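Local coordinates for protein geranyltranstransferase (PDB 3P8L) that probably catalyses the magnesium-dependent condensation of isopentenyl diphosphate with geranyl diphosphate to give farnesyl diphosphate and diphosphate, at residues Glu68-Thr71 with Gln72-Gln75; Lys110-Gly113 with Glu114-Ile118. All coordinates share one frame; numbering follows the deposited sequence.

Contact 1. Residues Glu68-Thr71 with Gln72-Gln75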
loop_
_atom_site.group_PDB
_atom_site.type_symbol
_atom_site.label_atom_id
_atom_site.label_comp_id
_atom_site.label_asym_id
_atom_site.label_seq_id
_atom_site.Cartn_x
_atom_site.Cartn_y
_atom_site.Cartn_z
ATOM N N GLU A 68 7.410 -24.408 14.900
ATOM C CA GLU A 68 8.403 -23.509 15.468
ATOM C C GLU A 68 8.439 -22.209 14.657
ATOM O O GLU A 68 8.398 -22.251 13.427
ATOM C CB GLU A 68 9.780 -24.165 15.486
ATOM C CG GLU A 68 10.783 -23.439 16.375
ATOM C CD GLU A 68 12.183 -24.009 16.277
ATOM O OE1 GLU A 68 13.004 -23.688 17.163
ATOM O OE2 GLU A 68 12.468 -24.767 15.321
ATOM N N MET A 69 8.493 -21.074 15.358
ATOM C CA MET A 69 8.546 -19.754 14.736
ATOM C C MET A 69 9.777 -19.594 13.874
ATOM O O MET A 69 10.877 -19.955 14.276
ATOM C CB MET A 69 8.558 -18.639 15.791
ATOM C CG MET A 69 7.281 -18.461 16.531
ATOM S SD MET A 69 5.834 -18.225 15.513
ATOM C CE MET A 69 4.703 -18.775 16.723
ATOM N N GLU A 70 9.577 -19.056 12.680
ATOM C CA GLU A 70 10.680 -18.709 11.792
ATOM C C GLU A 70 10.561 -17.245 11.397
ATOM O O GLU A 70 9.495 -16.652 11.556
ATOM C CB GLU A 70 10.628 -19.548 10.520
ATOM C CG GLU A 70 10.673 -21.047 10.714
ATOM C CD GLU A 70 10.591 -21.758 9.393
ATOM O OE1 GLU A 70 11.598 -21.742 8.661
ATOM O OE2 GLU A 70 9.515 -22.309 9.075
ATOM N N THR A 71 11.665 -16.691 10.892
ATOM C CA THR A 71 11.760 -15.340 10.328
ATOM C C THR A 71 10.507 -14.851 9.576
ATOM O O THR A 71 9.968 -13.774 9.893
ATOM C CB THR A 71 13.019 -15.235 9.422
ATOM O OG1 THR A 71 14.154 -15.690 10.162
ATOM C CG2 THR A 71 13.272 -13.805 8.969
ATOM N N GLN A 72 10.035 -15.643 8.615
ATOM C CA GLN A 72 8.881 -15.267 7.781
ATOM C C GLN A 72 7.573 -15.085 8.536
ATOM O O GLN A 72 6.709 -14.317 8.090
ATOM C CB GLN A 72 8.656 -16.244 6.621
ATOM C CG GLN A 72 8.354 -17.683 7.035
ATOM C CD GLN A 72 9.593 -18.557 7.026
ATOM O OE1 GLN A 72 10.661 -18.170 7.519
ATOM N NE2 GLN A 72 9.461 -19.747 6.451
ATOM N N ASP A 73 7.424 -15.783 9.662
ATOM C CA ASP A 73 6.259 -15.607 10.533
ATOM C C ASP A 73 6.287 -14.214 11.153
ATOM O O ASP A 73 5.267 -13.532 11.158
ATOM C CB ASP A 73 6.177 -16.665 11.637
ATOM C CG ASP A 73 6.260 -18.098 11.091
ATOM O OD1 ASP A 73 6.830 -18.966 11.777
ATOM O OD2 ASP A 73 5.768 -18.346 9.978
ATOM N N TYR A 74 7.455 -13.807 11.645
ATOM C CA TYR A 74 7.646 -12.473 12.201
ATOM C C TYR A 74 7.521 -11.391 11.145
ATOM O O TYR A 74 6.998 -10.320 11.439
ATOM C CB TYR A 74 8.986 -12.337 12.928
ATOM C CG TYR A 74 9.131 -13.284 14.106
ATOM C CD1 TYR A 74 8.368 -13.114 15.256
ATOM C CD2 TYR A 74 10.036 -14.356 14.061
ATOM C CE1 TYR A 74 8.488 -13.988 16.343
ATOM C CE2 TYR A 74 10.163 -15.244 15.136
ATOM C CZ TYR A 74 9.382 -15.049 16.266
ATOM O OH TYR A 74 9.509 -15.887 17.331
ATOM N N GLN A 75 8.001 -11.680 9.933
ATOM C CA GLN A 75 7.882 -10.780 8.799
ATOM C C GLN A 75 6.433 -10.531 8.401
ATOM O O GLN A 75 6.052 -9.370 8.198
ATOM C CB GLN A 75 8.729 -11.260 7.611
ATOM C CG GLN A 75 10.223 -11.083 7.887
ATOM C CD GLN A 75 11.109 -11.685 6.822
ATOM O OE1 GLN A 75 10.796 -12.728 6.258
ATOM N NE2 GLN A 75 12.223 -11.023 6.541
#
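At the N-terminus of helix 71-92, N-capped by Glu70, the extended chain enters the first helical turn, and Asp73 grips the backbone of Glu70 twice. Asp73 OD1 accepts from Glu70 N at 2.9 Å, a nearly straight bond (167° at the hydrogen) that reaches the carboxylate from above its plane. In return Asp73 N donates to Glu70 O at 2.9 Å, more bent at 135°. With CG turned beside its own backbone N (chi1 -53°), Asp73 aims the carboxylate back at the cap residue. The Glu70 side chain runs alongside that of Gln72, its CB 3.3 Å from Gln72 OE1, while its carboxylate makes a salt bridge to Lys67. One residue earlier, Met69 crosses Tyr74 at about a right angle. Its CB lies 3.7 Å from Tyr74 CZ, and Met69 SD lies 5.3 Å from the centroid of the Tyr74 ring, an oblique Met-aromatic contact. Tyr74 OH is hydrogen-bonded to His17 on helix 13-31. Gln75 N donates to Thr71 O at 2.9 Å, an i to i+4 helical bond. The paired Glu70-Asp73 bonds tie the cap to the first turn and probably help to set the helix start, where Asp73's negative charge probably interacts favourably with the helix dipole.

Contact 2. Residues Lys110-Gly113 with Glu114-Ile118; sequences KVFG and EATAI
Phe112 and Thr116 pack against each other where helix 108-112 ends and helix 114-133 begins, with Gly113 as the one-residue break between them. The close apolar part is small: Phe112 CB lies 3.6 Å from Thr116 CG2, and the two side chains meet at a slant. OG1 lies beside the backbone N of Thr116 (chi1 -58°), which leaves the CG2 methyl to face Phe112 CB. The ring itself leads away from helix 114-133; Val111 CG1 sits 3.5 Å above one face, offset toward the rim. Ala41 of helix 36-47 touches both Phe112 and Thr116, extending this packed side. Beside it a water spans the joint, donating to Phe112 O at 2.6 Å and hydrogen-bonded to Thr116 OG1, also at 2.6 Å. Arg37 reaches the same two oxygens, NH2 to Phe112 O and NE to Thr116 OG1, and each therefore has at least two polar partners.

Gly113, with phi 89° and psi 162°, leaves the first helix and caps the second. Ala117 N donates to Gly113 O at 3.3 Å, within the carbonyl plane, the opening helical bond and a rather long one. Elsewhere the contact is looser. Beyond Phe112 CB it thins quickly, Phe112 CG being already 4.2 Å from Thr116 CG2. Glu114, partly exposed, meets 110-113 only through its CB, 3.7 Å from Gly113 C; its side chain packs instead on His109, Pro94 and Ala95 of the second subunit. That subunit also brings Ala95 to Ala115 and Met163 to Thr116. The bend thus depends on the positive phi of Gly113, which lets the chain leave one helix and enter the next, and on a shared polar patch of water and guanidinium that satisfies the last carbonyl of one helix and the first-turn hydroxyl of the next.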
loop_
_atom_site.group_PDB
_atom_site.type_symbol
_atom_site.label_atom_id
_atom_site.label_comp_id
_atom_site.label_asym_id
_atom_site.label_seq_id
_atom_site.Cartn_x
_atom_site.Cartn_y
_atom_site.Cartn_z
ATOM N N LYS A 110 0.006 15.754 15.266
ATOM C CA LYS A 110 0.272 16.721 16.344
ATOM C C LYS A 110 1.752 16.864 16.579
ATOM O O LYS A 110 2.234 17.936 16.962
ATOM C CB LYS A 110 -0.418 16.309 17.654
ATOM C CG LYS A 110 -1.940 16.414 17.608
ATOM C CD LYS A 110 -2.409 17.725 16.999
ATOM C CE LYS A 110 -2.472 18.833 18.041
ATOM N NZ LYS A 110 -3.121 20.028 17.450
ATOM N N VAL A 111 2.494 15.789 16.333
ATOM C CA VAL A 111 3.929 15.904 16.456
ATOM C C VAL A 111 4.578 16.535 15.219
ATOM O O VAL A 111 5.349 17.495 15.359
ATOM C CB VAL A 111 4.589 14.569 16.877
ATOM C CG1 VAL A 111 6.067 14.724 17.064
ATOM C CG2 VAL A 111 3.970 14.066 18.150
ATOM N N PHE A 112 4.247 16.027 14.026
ATOM C CA PHE A 112 5.051 16.286 12.830
ATOM C C PHE A 112 4.369 17.151 11.778
ATOM O O PHE A 112 4.978 17.488 10.758
ATOM C CB PHE A 112 5.491 14.957 12.189
ATOM C CG PHE A 112 6.405 14.131 13.057
ATOM C CD1 PHE A 112 7.759 14.438 13.159
ATOM C CD2 PHE A 112 5.903 13.050 13.774
ATOM C CE1 PHE A 112 8.624 13.674 13.972
ATOM C CE2 PHE A 112 6.733 12.285 14.595
ATOM C CZ PHE A 112 8.115 12.590 14.688
ATOM N N GLY A 113 3.111 17.503 12.036
ATOM C CA GLY A 113 2.276 18.199 11.085
ATOM C C GLY A 113 1.541 17.187 10.216
ATOM O O GLY A 113 1.942 16.010 10.123
ATOM N N GLU A 114 0.483 17.654 9.560
ATOM C CA GLU A 114 -0.404 16.790 8.782
ATOM C C GLU A 114 0.218 16.195 7.525
ATOM O O GLU A 114 -0.018 15.020 7.228
ATOM C CB GLU A 114 -1.716 17.493 8.442
ATOM C CG GLU A 114 -2.662 17.579 9.606
ATOM C CD GLU A 114 -3.851 18.482 9.313
ATOM O OE1 GLU A 114 -4.550 18.264 8.303
ATOM O OE2 GLU A 114 -4.089 19.404 10.107
ATOM N N ALA A 115 1.030 16.977 6.821
ATOM C CA ALA A 115 1.687 16.483 5.602
ATOM C C ALA A 115 2.605 15.295 5.892
ATOM O O ALA A 115 2.557 14.297 5.172
ATOM C CB ALA A 115 2.459 17.583 4.903
ATOM N N THR A 116 3.398 15.398 6.959
ATOM C CA THR A 116 4.306 14.324 7.381
ATOM C C THR A 116 3.542 13.041 7.802
ATOM O O THR A 116 3.967 11.943 7.483
ATOM C CB THR A 116 5.224 14.794 8.488
ATOM O OG1 THR A 116 5.979 15.926 8.027
ATOM C CG2 THR A 116 6.216 13.693 8.888
ATOM N N ALA A 117 2.408 13.215 8.469
ATOM C CA ALA A 117 1.552 12.121 8.933
ATOM C C ALA A 117 0.884 11.415 7.758
ATOM O O ALA A 117 0.855 10.172 7.704
ATOM C CB ALA A 117 0.483 12.661 9.936
ATOM N N ILE A 118 0.358 12.196 6.811
ATOM C CA ILE A 118 -0.189 11.629 5.575
ATOM C C ILE A 118 0.887 10.772 4.871
ATOM O O ILE A 118 0.623 9.624 4.533
ATOM C CB ILE A 118 -0.745 12.704 4.620
ATOM C CG1 ILE A 118 -1.968 13.386 5.235
ATOM C CG2 ILE A 118 -1.130 12.099 3.262
ATOM C CD1 ILE A 118 -2.252 14.779 4.632
HETATM O O HOH W 1 4.408 17.968 8.297
#

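Overall arrangement
Both contacts are helix starts in the mainly helical prenyl synthase fold: contact 1 opens helix 71-92 and contact 2 opens helix 114-133, and they follow in series along the chain. Their centres lie 33 Å apart and their nearest atoms about 20 Å, with no touch between them. The two helices nevertheless touch directly: His90, near the end of helix 71-92, donates through NE2 to Ile118 O of contact 2. The centre of contact 1 lies about 17 Å, and that of contact 2 about 24 Å, from the centre of the chain; contact 1 has no neighbours from the other subunit, whereas contact 2 is reached by the second subunit of the dimer. Neither contact contains a bound metal or substrate.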